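Putative uncharacterized protein (Mycobacterium abscessus, PDB 3RR6) is of unproven function but may be a metal-binding isomerase or acetylpyruvate hydrolase of the fumarylacetoacetate hydrolase family. Local coordinates at residues L7-S12 against V56-I62; A31-E35 against F46-P52; L121-R127 against E139-T145; Y144-N148 against V248-G254. All coordinates share one frame; numbering follows the deposited sequence.

Contact 1. Residues L7-S12 against V56-I62; sequences LGRIAS and VRLLAPI
Ile10 and Val56 form the close-packed end of this contact. The CD1 of Ile10 lies 3.7 Å from CG1 of Val56, and Ile10 CG2 touches CG2 of the same valine. Leu58 reaches Ile10 CG2 with its CD2. Trp51 lies against both Ile10 and Val56. The backbones here pair as antiparallel strands. Ala11 N donates to Arg57 O at 2.9 Å, and Arg57 N returns a bond to Ala11 O at 3.1 Å. The pairing carries on to Leu59 N, which donates to Arg9 O.

The solvent-facing part is the Arg57 side chain, while Arg9 and Ala11 are partly covered. The Arg9 side chain runs over the loop after the strand and bends at chi3 (66°), which turns its guanidinium back to the 56-62 backbone. Arg9 NH1 then donates to Ala60 O at 2.9 Å, with the oxygen in the guanidinium plane and an N-H...O angle of 166°. Leu59 crosses this arginine at about a right angle. A water accepts from Arg9 N at 3.0 Å and lies 2.8 Å from Leu59 O.

Strand 6-12 of the N-terminal region thus pairs with 57-58 here, and with strand 15-22 as well. Beyond Leu59 direct backbone pairing gives way to a water and an arginine. Pro61 O is buried with no polar partner in the model. Arg9 meets a neutral carbonyl, so its bond to Ala60 ties down the chain leaving the strand without pairing charges.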
loop_
_atom_site.group_PDB
_atom_site.type_symbol
_atom_site.label_atom_id
_atom_site.label_comp_id
_atom_site.label_asym_id
_atom_site.label_seq_id
_atom_site.Cartn_x
_atom_site.Cartn_y
_atom_site.Cartn_z
ATOM N N LEU A 7 12.946 -3.612 -2.778
ATOM C CA LEU A 7 12.655 -3.891 -4.173
ATOM C C LEU A 7 11.708 -2.850 -4.699
ATOM O O LEU A 7 10.774 -2.431 -4.008
ATOM C CB LEU A 7 12.008 -5.260 -4.309
ATOM C CG LEU A 7 12.874 -6.407 -3.805
ATOM C CD1 LEU A 7 12.060 -7.698 -3.848
ATOM C CD2 LEU A 7 14.160 -6.544 -4.612
ATOM N N GLY A 8 11.918 -2.444 -5.938
ATOM C CA GLY A 8 11.013 -1.500 -6.562
ATOM C C GLY A 8 11.173 -1.463 -8.055
ATOM O O GLY A 8 11.816 -2.339 -8.644
ATOM N N ARG A 9 10.566 -0.454 -8.662
ATOM C CA ARG A 9 10.570 -0.290 -10.108
ATOM C C ARG A 9 10.974 1.139 -10.422
ATOM O O ARG A 9 10.599 2.064 -9.702
ATOM C CB ARG A 9 9.192 -0.593 -10.704
ATOM C CG ARG A 9 8.804 -2.065 -10.611
ATOM C CD ARG A 9 7.367 -2.320 -11.018
ATOM N NE ARG A 9 7.137 -2.042 -12.434
ATOM C CZ ARG A 9 6.465 -1.002 -12.926
ATOM N NH1 ARG A 9 5.923 -0.070 -12.141
ATOM N NH2 ARG A 9 6.343 -0.883 -14.249
ATOM N N ILE A 10 11.773 1.293 -11.467
ATOM C CA ILE A 10 12.226 2.618 -11.878
ATOM C C ILE A 10 12.059 2.829 -13.360
ATOM O O ILE A 10 12.020 1.881 -14.136
ATOM C CB ILE A 10 13.707 2.880 -11.512
ATOM C CG1 ILE A 10 14.618 1.814 -12.133
ATOM C CG2 ILE A 10 13.868 2.933 -10.008
ATOM C CD1 ILE A 10 15.968 2.322 -12.522
ATOM N N ALA A 11 11.938 4.104 -13.722
ATOM C CA ALA A 11 12.080 4.558 -15.088
ATOM C C ALA A 11 13.470 5.190 -15.164
ATOM O O ALA A 11 13.757 6.166 -14.462
ATOM C CB ALA A 11 11.001 5.582 -15.420
ATOM N N SER A 12 14.343 4.597 -15.975
ATOM C CA SER A 12 15.693 5.133 -16.202
ATOM C C SER A 12 15.775 5.742 -17.609
ATOM O O SER A 12 14.820 5.648 -18.382
ATOM C CB SER A 12 16.728 4.015 -16.033
ATOM O OG SER A 12 16.694 3.105 -17.122
ATOM N N VAL A 56 17.283 8.363 -11.374
ATOM C CA VAL A 56 16.128 7.619 -11.877
ATOM C C VAL A 56 14.855 8.013 -11.136
ATOM O O VAL A 56 14.898 8.721 -10.120
ATOM C CB VAL A 56 16.357 6.088 -11.794
ATOM C CG1 VAL A 56 17.581 5.696 -12.629
ATOM C CG2 VAL A 56 16.506 5.635 -10.349
ATOM N N ARG A 57 13.727 7.550 -11.664
ATOM C CA ARG A 57 12.418 7.890 -11.120
ATOM C C ARG A 57 11.730 6.633 -10.600
ATOM O O ARG A 57 11.501 5.700 -11.360
ATOM C CB ARG A 57 11.554 8.540 -12.202
ATOM C CG ARG A 57 10.317 9.233 -11.661
ATOM C CD ARG A 57 9.580 10.005 -12.747
ATOM N NE ARG A 57 8.697 9.150 -13.536
ATOM C CZ ARG A 57 8.922 8.799 -14.799
ATOM N NH1 ARG A 57 10.006 9.232 -15.432
ATOM N NH2 ARG A 57 8.059 8.020 -15.433
ATOM N N LEU A 58 11.408 6.630 -9.310
ATOM C CA LEU A 58 10.676 5.530 -8.690
ATOM C C LEU A 58 9.244 5.485 -9.213
ATOM O O LEU A 58 8.564 6.517 -9.306
ATOM C CB LEU A 58 10.645 5.670 -7.161
ATOM C CG LEU A 58 11.955 5.424 -6.416
ATOM C CD1 LEU A 58 11.858 5.901 -4.968
ATOM C CD2 LEU A 58 12.319 3.947 -6.487
ATOM N N LEU A 59 8.807 4.280 -9.554
ATOM C CA LEU A 59 7.442 3.993 -9.994
ATOM C C LEU A 59 6.736 3.195 -8.905
ATOM O O LEU A 59 7.325 2.911 -7.866
ATOM C CB LEU A 59 7.486 3.168 -11.278
ATOM C CG LEU A 59 8.328 3.732 -12.421
ATOM C CD1 LEU A 59 8.367 2.759 -13.577
ATOM C CD2 LEU A 59 7.772 5.087 -12.853
ATOM N N ALA A 60 5.479 2.810 -9.123
ATOM C CA ALA A 60 4.854 1.850 -8.213
ATOM C C ALA A 60 5.738 0.606 -8.191
ATOM O O ALA A 60 6.243 0.199 -9.235
ATOM C CB ALA A 60 3.447 1.489 -8.658
ATOM N N PRO A 61 5.949 0.010 -7.006
ATOM C CA PRO A 61 7.030 -0.987 -6.890
ATOM C C PRO A 61 6.744 -2.394 -7.413
ATOM O O PRO A 61 7.646 -3.238 -7.401
ATOM C CB PRO A 61 7.287 -1.034 -5.382
ATOM C CG PRO A 61 6.001 -0.616 -4.770
ATOM C CD PRO A 61 5.477 0.452 -5.682
ATOM N N ILE A 62 5.517 -2.652 -7.844
ATOM C CA ILE A 62 5.131 -3.993 -8.279
ATOM C C ILE A 62 3.985 -3.885 -9.275
ATOM O O ILE A 62 3.226 -2.909 -9.254
ATOM C CB ILE A 62 4.719 -4.851 -7.046
ATOM C CG1 ILE A 62 4.844 -6.340 -7.338
ATOM C CG2 ILE A 62 3.322 -4.482 -6.573
ATOM C CD1 ILE A 62 6.234 -6.872 -7.148
HETATM O O HOH W 1 9.334 1.432 -6.678
#

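Contact 2. Residues A31-E35 against F46-P52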
loop_
_atom_site.group_PDB
_atom_site.type_symbol
_atom_site.label_atom_id
_atom_site.label_comp_id
_atom_site.label_asym_id
_atom_site.label_seq_id
_atom_site.Cartn_x
_atom_site.Cartn_y
_atom_site.Cartn_z
ATOM N N ALA A 31 22.778 6.468 -2.833
ATOM C CA ALA A 31 22.068 5.202 -3.035
ATOM C C ALA A 31 22.068 4.780 -4.506
ATOM O O ALA A 31 22.146 5.622 -5.400
ATOM C CB ALA A 31 20.642 5.322 -2.519
ATOM N N ILE A 32 21.973 3.473 -4.755
ATOM C CA ILE A 32 21.925 2.954 -6.125
ATOM C C ILE A 32 20.700 2.070 -6.349
ATOM O O ILE A 32 20.142 1.525 -5.398
ATOM C CB ILE A 32 23.195 2.144 -6.495
ATOM C CG1 ILE A 32 23.346 0.897 -5.615
ATOM C CG2 ILE A 32 24.445 3.026 -6.400
ATOM C CD1 ILE A 32 24.447 -0.039 -6.076
ATOM N N ALA A 33 20.309 1.945 -7.614
ATOM C CA ALA A 33 19.281 0.997 -8.049
ATOM C C ALA A 33 19.947 -0.047 -8.943
ATOM O O ALA A 33 20.504 0.294 -9.986
ATOM C CB ALA A 33 18.184 1.715 -8.810
ATOM N N ARG A 34 19.889 -1.311 -8.529
ATOM C CA ARG A 34 20.567 -2.410 -9.220
ATOM C C ARG A 34 19.530 -3.259 -9.958
ATOM O O ARG A 34 18.637 -3.830 -9.332
ATOM C CB ARG A 34 21.325 -3.251 -8.192
ATOM C CG ARG A 34 22.176 -4.375 -8.758
ATOM C CD ARG A 34 22.709 -5.269 -7.639
ATOM N NE ARG A 34 23.591 -4.548 -6.721
ATOM C CZ ARG A 34 24.915 -4.454 -6.839
ATOM N NH1 ARG A 34 25.563 -5.030 -7.851
ATOM N NH2 ARG A 34 25.604 -3.768 -5.934
ATOM N N GLU A 35 19.646 -3.337 -11.285
ATOM C CA GLU A 35 18.652 -4.019 -12.104
ATOM C C GLU A 35 18.637 -5.529 -11.862
ATOM O O GLU A 35 19.676 -6.192 -11.903
ATOM C CB GLU A 35 18.882 -3.737 -13.596
ATOM C CG GLU A 35 17.838 -4.365 -14.509
ATOM C CD GLU A 35 18.100 -4.121 -15.983
ATOM O OE1 GLU A 35 19.259 -4.276 -16.421
ATOM O OE2 GLU A 35 17.138 -3.787 -16.710
ATOM N N PHE A 46 21.055 -10.514 -10.853
ATOM C CA PHE A 46 21.220 -9.174 -11.393
ATOM C C PHE A 46 21.798 -9.190 -12.810
ATOM O O PHE A 46 22.598 -10.055 -13.154
ATOM C CB PHE A 46 22.098 -8.364 -10.438
ATOM C CG PHE A 46 21.538 -8.297 -9.042
ATOM C CD1 PHE A 46 20.472 -7.452 -8.761
ATOM C CD2 PHE A 46 22.033 -9.107 -8.031
ATOM C CE1 PHE A 46 19.926 -7.403 -7.493
ATOM C CE2 PHE A 46 21.490 -9.055 -6.749
ATOM C CZ PHE A 46 20.430 -8.201 -6.488
ATOM N N THR A 47 21.382 -8.224 -13.627
ATOM C CA THR A 47 21.877 -8.109 -15.004
ATOM C C THR A 47 23.271 -7.480 -15.074
ATOM O O THR A 47 24.012 -7.688 -16.048
ATOM C CB THR A 47 20.943 -7.230 -15.864
ATOM O OG1 THR A 47 20.968 -5.893 -15.363
ATOM C CG2 THR A 47 19.518 -7.761 -15.859
ATOM N N GLY A 48 23.626 -6.697 -14.056
ATOM C CA GLY A 48 24.874 -5.946 -14.045
ATOM C C GLY A 48 24.683 -4.450 -14.234
ATOM O O GLY A 48 25.577 -3.672 -13.899
ATOM N N ARG A 49 23.532 -4.051 -14.780
ATOM C CA ARG A 49 23.195 -2.634 -14.929
ATOM C C ARG A 49 22.840 -2.038 -13.574
ATOM O O ARG A 49 22.188 -2.689 -12.754
ATOM C CB ARG A 49 22.007 -2.432 -15.877
ATOM C CG ARG A 49 22.296 -2.725 -17.344
ATOM C CD ARG A 49 21.437 -1.857 -18.279
ATOM N NE ARG A 49 20.002 -2.103 -18.134
ATOM C CZ ARG A 49 19.058 -1.581 -18.918
ATOM N NH1 ARG A 49 17.779 -1.869 -18.701
ATOM N NH2 ARG A 49 19.381 -0.771 -19.925
ATOM N N GLN A 50 23.280 -0.807 -13.345
ATOM C CA GLN A 50 22.860 -0.042 -12.177
ATOM C C GLN A 50 22.879 1.452 -12.476
ATOM O O GLN A 50 23.564 1.905 -13.398
ATOM C CB GLN A 50 23.751 -0.344 -10.971
ATOM C CG GLN A 50 25.209 0.066 -11.140
ATOM C CD GLN A 50 26.019 -0.158 -9.881
ATOM O OE1 GLN A 50 26.350 -1.292 -9.535
ATOM N NE2 GLN A 50 26.343 0.923 -9.186
ATOM N N TRP A 51 22.118 2.198 -11.683
ATOM C CA TRP A 51 22.054 3.655 -11.778
ATOM C C TRP A 51 22.086 4.277 -10.389
ATOM O O TRP A 51 21.580 3.689 -9.431
ATOM C CB TRP A 51 20.752 4.093 -12.442
ATOM C CG TRP A 51 20.445 3.444 -13.750
ATOM C CD1 TRP A 51 20.682 3.955 -14.994
ATOM C CD2 TRP A 51 19.819 2.173 -13.950
ATOM N NE1 TRP A 51 20.247 3.076 -15.957
ATOM C CE2 TRP A 51 19.717 1.972 -15.344
ATOM C CE3 TRP A 51 19.344 1.177 -13.087
ATOM C CZ2 TRP A 51 19.150 0.820 -15.894
ATOM C CZ3 TRP A 51 18.777 0.035 -13.634
ATOM C CH2 TRP A 51 18.685 -0.136 -15.024
ATOM N N PRO A 52 22.649 5.492 -10.270
ATOM C CA PRO A 52 22.442 6.222 -9.020
ATOM C C PRO A 52 20.946 6.502 -8.822
ATOM O O PRO A 52 20.250 6.843 -9.784
ATOM C CB PRO A 52 23.227 7.524 -9.234
ATOM C CG PRO A 52 24.211 7.208 -10.300
ATOM C CD PRO A 52 23.529 6.227 -11.198
HETATM O O HOH W 2 22.267 -5.266 -11.993
#
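Glu35 holds CG anti to its backbone N (chi1 -177°) and stays extended beyond it, which carries its carboxylate to Thr47 and Arg49. Arg49 bends at chi3 (-62°) and presents its guanidinium side-on. Arg49 NE donates to Glu35 OE1 at 2.9 Å and Arg49 NH1 to Glu35 OE2 at 2.8 Å, a two-nitrogen salt bridge. Both oxygens lie close to the guanidinium plane, but the carboxylate is turned 31° from it. Thr47 OG1 donates to Glu35 OE1 at 2.6 Å, from the opposite face of the carboxylate to Arg49 NE. The same hydroxyl accepts from Arg49 N, closing an ST turn at the corner of the chain.

Arg34 lays its CD over one face of the Phe46 ring, a CH-pi contact 3.5 Å from the ring centroid. Its NE forms a salt bridge with Glu22. Trp51 brings CZ3 to 3.8 Å from Glu35 CB, and its NE1 bonds to Asp14.

Antiparallel backbone bonds join Ala33 with Trp51, and Glu35 N donates to Arg49 O. A water bridges the corner, donating to Glu35 O and Arg49 O and accepting from Gly48 N.

Three side-chain donor bonds fix the Glu35 carboxylate at this surface corner of the N-terminal region. They would probably stabilise its negative charge.

Contact 3. Residues L121-R127 against E139-T145. With EDO (1,2-ethanediol), chain G.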
loop_
_atom_site.group_PDB
_atom_site.type_symbol
_atom_site.label_atom_id
_atom_site.label_comp_id
_atom_site.label_asym_id
_atom_site.label_seq_id
_atom_site.Cartn_x
_atom_site.Cartn_y
_atom_site.Cartn_z
ATOM N N LEU A 121 -0.504 0.348 5.689
ATOM C CA LEU A 121 0.526 -0.656 5.420
ATOM C C LEU A 121 0.021 -1.603 4.338
ATOM O O LEU A 121 -1.105 -2.108 4.428
ATOM C CB LEU A 121 0.845 -1.451 6.689
ATOM C CG LEU A 121 1.835 -2.606 6.515
ATOM C CD1 LEU A 121 3.243 -2.070 6.293
ATOM C CD2 LEU A 121 1.802 -3.546 7.732
ATOM N N ALA A 122 0.853 -1.844 3.323
ATOM C CA ALA A 122 0.509 -2.723 2.208
ATOM C C ALA A 122 1.320 -4.008 2.235
ATOM O O ALA A 122 2.543 -3.971 2.271
ATOM C CB ALA A 122 0.745 -1.991 0.869
ATOM N N ILE A 123 0.625 -5.140 2.205
ATOM C CA ILE A 123 1.242 -6.460 2.052
ATOM C C ILE A 123 1.400 -6.742 0.561
ATOM O O ILE A 123 0.461 -6.542 -0.211
ATOM C CB ILE A 123 0.310 -7.545 2.615
ATOM C CG1 ILE A 123 0.022 -7.340 4.100
ATOM C CG2 ILE A 123 0.882 -8.959 2.384
ATOM C CD1 ILE A 123 -1.205 -8.122 4.561
ATOM N N VAL A 124 2.571 -7.215 0.148
ATOM C CA VAL A 124 2.774 -7.670 -1.222
ATOM C C VAL A 124 3.000 -9.180 -1.209
ATOM O O VAL A 124 3.945 -9.677 -0.577
ATOM C CB VAL A 124 3.939 -6.956 -1.932
ATOM C CG1 VAL A 124 4.021 -7.419 -3.401
ATOM C CG2 VAL A 124 3.785 -5.415 -1.837
ATOM N N ILE A 125 2.130 -9.906 -1.911
ATOM C CA ILE A 125 2.185 -11.374 -1.994
ATOM C C ILE A 125 3.319 -11.816 -2.918
ATOM O O ILE A 125 3.587 -11.183 -3.944
ATOM C CB ILE A 125 0.818 -11.921 -2.491
ATOM C CG1 ILE A 125 -0.290 -11.550 -1.494
ATOM C CG2 ILE A 125 0.860 -13.421 -2.791
ATOM C CD1 ILE A 125 -0.187 -12.195 -0.122
ATOM N N GLY A 126 4.023 -12.876 -2.519
ATOM C CA GLY A 126 5.175 -13.365 -3.272
ATOM C C GLY A 126 5.056 -14.749 -3.894
ATOM O O GLY A 126 5.942 -15.150 -4.643
ATOM N N ARG A 127 3.977 -15.470 -3.579
ATOM C CA ARG A 127 3.747 -16.818 -4.093
ATOM C C ARG A 127 2.275 -16.980 -4.436
ATOM O O ARG A 127 1.426 -16.370 -3.794
ATOM C CB ARG A 127 4.108 -17.857 -3.033
ATOM C CG ARG A 127 5.539 -17.815 -2.562
ATOM C CD ARG A 127 5.832 -18.989 -1.657
ATOM N NE ARG A 127 7.254 -19.110 -1.368
ATOM C CZ ARG A 127 7.796 -20.142 -0.729
ATOM N NH1 ARG A 127 7.029 -21.141 -0.303
ATOM N NH2 ARG A 127 9.103 -20.175 -0.509
ATOM N N GLU A 139 5.591 -16.854 4.773
ATOM C CA GLU A 139 6.264 -17.579 3.692
ATOM C C GLU A 139 5.671 -17.271 2.310
ATOM O O GLU A 139 6.298 -17.572 1.295
ATOM C CB GLU A 139 6.333 -19.094 3.972
ATOM C CG GLU A 139 5.040 -19.860 3.841
ATOM C CD GLU A 139 5.159 -21.321 4.247
ATOM O OE1 GLU A 139 6.221 -21.721 4.767
ATOM O OE2 GLU A 139 4.182 -22.067 4.052
ATOM N N ASN A 140 4.482 -16.660 2.275
ATOM C CA ASN A 140 3.807 -16.269 1.034
ATOM C C ASN A 140 3.872 -14.775 0.751
ATOM O O ASN A 140 3.318 -14.322 -0.253
ATOM C CB ASN A 140 2.343 -16.707 1.078
ATOM C CG ASN A 140 2.200 -18.215 0.998
ATOM O OD1 ASN A 140 2.407 -18.804 -0.061
ATOM N ND2 ASN A 140 1.906 -18.851 2.135
ATOM N N ILE A 141 4.535 -14.027 1.629
ATOM C CA ILE A 141 4.648 -12.573 1.521
ATOM C C ILE A 141 6.032 -12.179 1.021
ATOM O O ILE A 141 7.055 -12.555 1.616
ATOM C CB ILE A 141 4.326 -11.899 2.877
ATOM C CG1 ILE A 141 2.831 -12.077 3.200
ATOM C CG2 ILE A 141 4.737 -10.414 2.865
ATOM C CD1 ILE A 141 2.451 -11.691 4.644
ATOM N N LEU A 142 6.070 -11.436 -0.084
ATOM C CA LEU A 142 7.320 -10.852 -0.576
ATOM C C LEU A 142 7.879 -9.825 0.406
ATOM O O LEU A 142 9.060 -9.876 0.789
ATOM C CB LEU A 142 7.093 -10.204 -1.946
ATOM C CG LEU A 142 8.279 -9.457 -2.545
ATOM C CD1 LEU A 142 9.434 -10.421 -2.796
ATOM C CD2 LEU A 142 7.883 -8.747 -3.845
ATOM N N GLY A 143 7.029 -8.889 0.803
ATOM C CA GLY A 143 7.413 -7.839 1.726
ATOM C C GLY A 143 6.313 -6.809 1.859
ATOM O O GLY A 143 5.156 -7.077 1.518
ATOM N N TYR A 144 6.690 -5.634 2.353
ATOM C CA TYR A 144 5.719 -4.603 2.744
ATOM C C TYR A 144 6.059 -3.290 2.084
ATOM O O TYR A 144 7.227 -2.956 1.904
ATOM C CB TYR A 144 5.687 -4.424 4.268
ATOM C CG TYR A 144 5.340 -5.712 4.959
ATOM C CD1 TYR A 144 4.018 -6.091 5.132
ATOM C CD2 TYR A 144 6.331 -6.597 5.346
ATOM C CE1 TYR A 144 3.690 -7.293 5.716
ATOM C CE2 TYR A 144 6.006 -7.818 5.927
ATOM C CZ TYR A 144 4.694 -8.159 6.100
ATOM O OH TYR A 144 4.374 -9.370 6.671
ATOM N N THR A 145 5.019 -2.561 1.715
ATOM C CA THR A 145 5.177 -1.208 1.187
ATOM C C THR A 145 4.094 -0.314 1.799
ATOM O O THR A 145 3.439 -0.703 2.778
ATOM C CB THR A 145 5.220 -1.207 -0.375
ATOM O OG1 THR A 145 5.693 0.066 -0.849
ATOM C CG2 THR A 145 3.867 -1.520 -1.015
HETATM C C1 EDO G . 9.109 -14.435 0.873
HETATM O O1 EDO G . 8.703 -14.642 2.242
HETATM C C2 EDO G . 8.524 -15.469 -0.090
HETATM O O2 EDO G . 7.231 -15.094 -0.596
#
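Ala122 and Thr145 pair through two backbone bonds, Ala122 N to Thr145 O and Thr145 N to Ala122 O, each 2.9 Å. Val124 N donates to Gly143 O at 2.9 Å. Val124 O then takes Leu142 N at 2.8 Å and, weakly, Gly143 N at 3.5 Å. Past this point Gly126 N donates to Asn140 O at 2.8 Å, with a nearly straight N-H...O angle of 175°.

Apolar contacts fall on two faces. On one, Ile123 and Tyr144 run side by side, with CG1 of the isoleucine 4.0 Å from CE1 of the ring. Ile123 CG2 also meets CG1 of Ile141, and helix 210-220 packs on this face through Val210. On the other, Thr145 sets CG2 against Ala122 CB at 3.7 Å. Its chi1 of -166° turns OG1 away from that methyl, and the hydroxyl bonds to Trp177 O. In the bulge, CD2 of Leu142 lies against CG1 of Val124.

At the end of the pair Arg127 and Glu139 are exposed, while the buried Asn140 bonds through ND2 to Arg136 O. A 1,2-ethanediol, probably from the crystallisation liquor, lies by the Glu139 and Ile141 carbonyls, but its exact position is doubtful.

Leu142 and Gly143 both face Val124, which makes this a classic beta bulge in an antiparallel strand pair of the fumarylacetoacetate hydrolase domain.

Contact 4. Residues Y144-N148 against V248-G254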
loop_
_atom_site.group_PDB
_atom_site.type_symbol
_atom_site.label_atom_id
_atom_site.label_comp_id
_atom_site.label_asym_id
_atom_site.label_seq_id
_atom_site.Cartn_x
_atom_site.Cartn_y
_atom_site.Cartn_z
ATOM N N TYR A 144 6.690 -5.634 2.353
ATOM C CA TYR A 144 5.719 -4.603 2.744
ATOM C C TYR A 144 6.059 -3.290 2.084
ATOM O O TYR A 144 7.227 -2.956 1.904
ATOM C CB TYR A 144 5.687 -4.424 4.268
ATOM C CG TYR A 144 5.340 -5.712 4.959
ATOM C CD1 TYR A 144 4.018 -6.091 5.132
ATOM C CD2 TYR A 144 6.331 -6.597 5.346
ATOM C CE1 TYR A 144 3.690 -7.293 5.716
ATOM C CE2 TYR A 144 6.006 -7.818 5.927
ATOM C CZ TYR A 144 4.694 -8.159 6.100
ATOM O OH TYR A 144 4.374 -9.370 6.671
ATOM N N THR A 145 5.019 -2.561 1.715
ATOM C CA THR A 145 5.177 -1.208 1.187
ATOM C C THR A 145 4.094 -0.314 1.799
ATOM O O THR A 145 3.439 -0.703 2.778
ATOM C CB THR A 145 5.220 -1.207 -0.375
ATOM O OG1 THR A 145 5.693 0.066 -0.849
ATOM C CG2 THR A 145 3.867 -1.520 -1.015
ATOM N N ILE A 146 3.937 0.890 1.259
ATOM C CA ILE A 146 2.958 1.849 1.770
ATOM C C ILE A 146 1.882 2.044 0.709
ATOM O O ILE A 146 2.169 2.009 -0.490
ATOM C CB ILE A 146 3.608 3.204 2.108
ATOM C CG1 ILE A 146 4.899 2.996 2.888
ATOM C CG2 ILE A 146 2.618 4.101 2.890
ATOM C CD1 ILE A 146 5.648 4.278 3.208
ATOM N N GLY A 147 0.645 2.221 1.153
ATOM C CA GLY A 147 -0.461 2.551 0.265
ATOM C C GLY A 147 -1.283 3.709 0.794
ATOM O O GLY A 147 -1.184 4.078 1.962
ATOM N N ASN A 148 -2.094 4.286 -0.088
ATOM C CA ASN A 148 -3.065 5.320 0.276
ATOM C C ASN A 148 -4.392 4.920 -0.368
ATOM O O ASN A 148 -4.524 4.960 -1.592
ATOM C CB ASN A 148 -2.557 6.675 -0.227
ATOM C CG ASN A 148 -3.313 7.873 0.335
ATOM O OD1 ASN A 148 -4.396 7.742 0.892
ATOM N ND2 ASN A 148 -2.738 9.071 0.151
ATOM N N VAL A 248 2.388 9.543 3.348
ATOM C CA VAL A 248 2.199 8.491 4.324
ATOM C C VAL A 248 3.575 7.930 4.623
ATOM O O VAL A 248 4.305 7.558 3.709
ATOM C CB VAL A 248 1.269 7.372 3.797
ATOM C CG1 VAL A 248 1.014 6.330 4.876
ATOM C CG2 VAL A 248 -0.071 7.958 3.289
ATOM N N THR A 249 3.927 7.886 5.901
ATOM C CA THR A 249 5.243 7.428 6.332
ATOM C C THR A 249 5.062 6.201 7.230
ATOM O O THR A 249 4.240 6.199 8.151
ATOM C CB THR A 249 6.007 8.549 7.076
ATOM O OG1 THR A 249 6.175 9.674 6.195
ATOM C CG2 THR A 249 7.364 8.059 7.574
ATOM N N ILE A 250 5.811 5.142 6.944
ATOM C CA ILE A 250 5.795 3.951 7.790
ATOM C C ILE A 250 7.209 3.630 8.249
ATOM O O ILE A 250 8.140 3.541 7.443
ATOM C CB ILE A 250 5.152 2.724 7.083
ATOM C CG1 ILE A 250 3.698 3.032 6.726
ATOM C CG2 ILE A 250 5.221 1.474 7.987
ATOM C CD1 ILE A 250 2.933 1.880 6.076
ATOM N N GLU A 251 7.350 3.482 9.561
ATOM C CA GLU A 251 8.596 3.094 10.200
ATOM C C GLU A 251 9.188 1.859 9.525
ATOM O O GLU A 251 8.494 0.856 9.317
ATOM C CB GLU A 251 8.318 2.807 11.687
ATOM C CG GLU A 251 9.534 2.419 12.494
ATOM C CD GLU A 251 9.211 2.140 13.949
ATOM O OE1 GLU A 251 8.029 2.262 14.353
ATOM O OE2 GLU A 251 10.157 1.804 14.703
ATOM N N GLY A 252 10.465 1.956 9.156
ATOM C CA GLY A 252 11.176 0.844 8.526
ATOM C C GLY A 252 10.986 0.724 7.028
ATOM O O GLY A 252 11.607 -0.141 6.393
ATOM N N ILE A 253 10.137 1.575 6.453
ATOM C CA ILE A 253 9.918 1.574 5.010
ATOM C C ILE A 253 10.368 2.902 4.400
ATOM O O ILE A 253 11.318 2.939 3.617
ATOM C CB ILE A 253 8.437 1.275 4.645
ATOM C CG1 ILE A 253 7.993 -0.066 5.245
ATOM C CG2 ILE A 253 8.273 1.262 3.115
ATOM C CD1 ILE A 253 6.548 -0.453 4.962
ATOM N N GLY A 254 9.709 3.997 4.767
ATOM C CA GLY A 254 9.995 5.294 4.156
ATOM C C GLY A 254 8.740 6.135 4.047
ATOM O O GLY A 254 7.838 6.008 4.872
#
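Ile250 O is gripped by two backbone donors, Ile253 N at 3.0 Å and Gly254 N at 3.1 Å. Gly254 O in turn accepts from Ile250 N at 3.0 Å. Ile253 and Gly254 thus both face Ile250 in a classic beta bulge. This shapes the turn that meets Ile146.

No hydrogen bond crosses between the segments. Ile146 fills the gap with its side chain. Ile146 CG1 lies beside the backbone N, anti to the carbonyl carbon (chi1 -46°), which leaves Ile146 CG2 to press on Val248 CG1 at 3.4 Å, a close carbon-carbon approach. Ile146 CG1 meets CG2 of Ile253 at 3.8 Å, and CD1 of Ile250 touches both CG1 and CG2 of Ile146. The far end, Ile146 CD1, comes within 3.2 Å of Gly254 O. Ile146 points opposite to the three side chains it passes. Ile253 also extends its CD1 to the Thr145 carbonyl, 3.8 Å from O.

The strand axes stay 7.6 Å apart, and packing holds the two segments together. Strand 141-152 is held between strands 115-125 and 172-179. Strand 245-250 lies between 188-193 and 254-261, and Trp177 NE1 adds a bond nearby, reaching across from 172-179 to Ile253 O.

Overall arrangement
Contacts 3 and 4 share Tyr144 and Thr145 on strand 141-152, and their centres lie about 13 Å apart. One pairs this strand with a neighbour. The other packs it onto a second sheet, with Leu121 CD1 and Ile253 CD1 meeting at 3.9 Å. Contacts 1 and 2 belong to the N-terminal region, centres about 12 Å apart, where Trp51 of contact 2 packs on Ile10, Ser12 and Val56. Contact 1 also joins the two regions: Leu7 CD1 is 3.9 Å from Leu142 CD1, and Pro61 touches Thr145. Contact 2 stays about 12 Å from contact 3 and about 11 Å from contact 4 at the nearest atoms. Ethanediol molecules near contacts 1, 3 and 4, probably from the crystallisation liquor, may mark pockets.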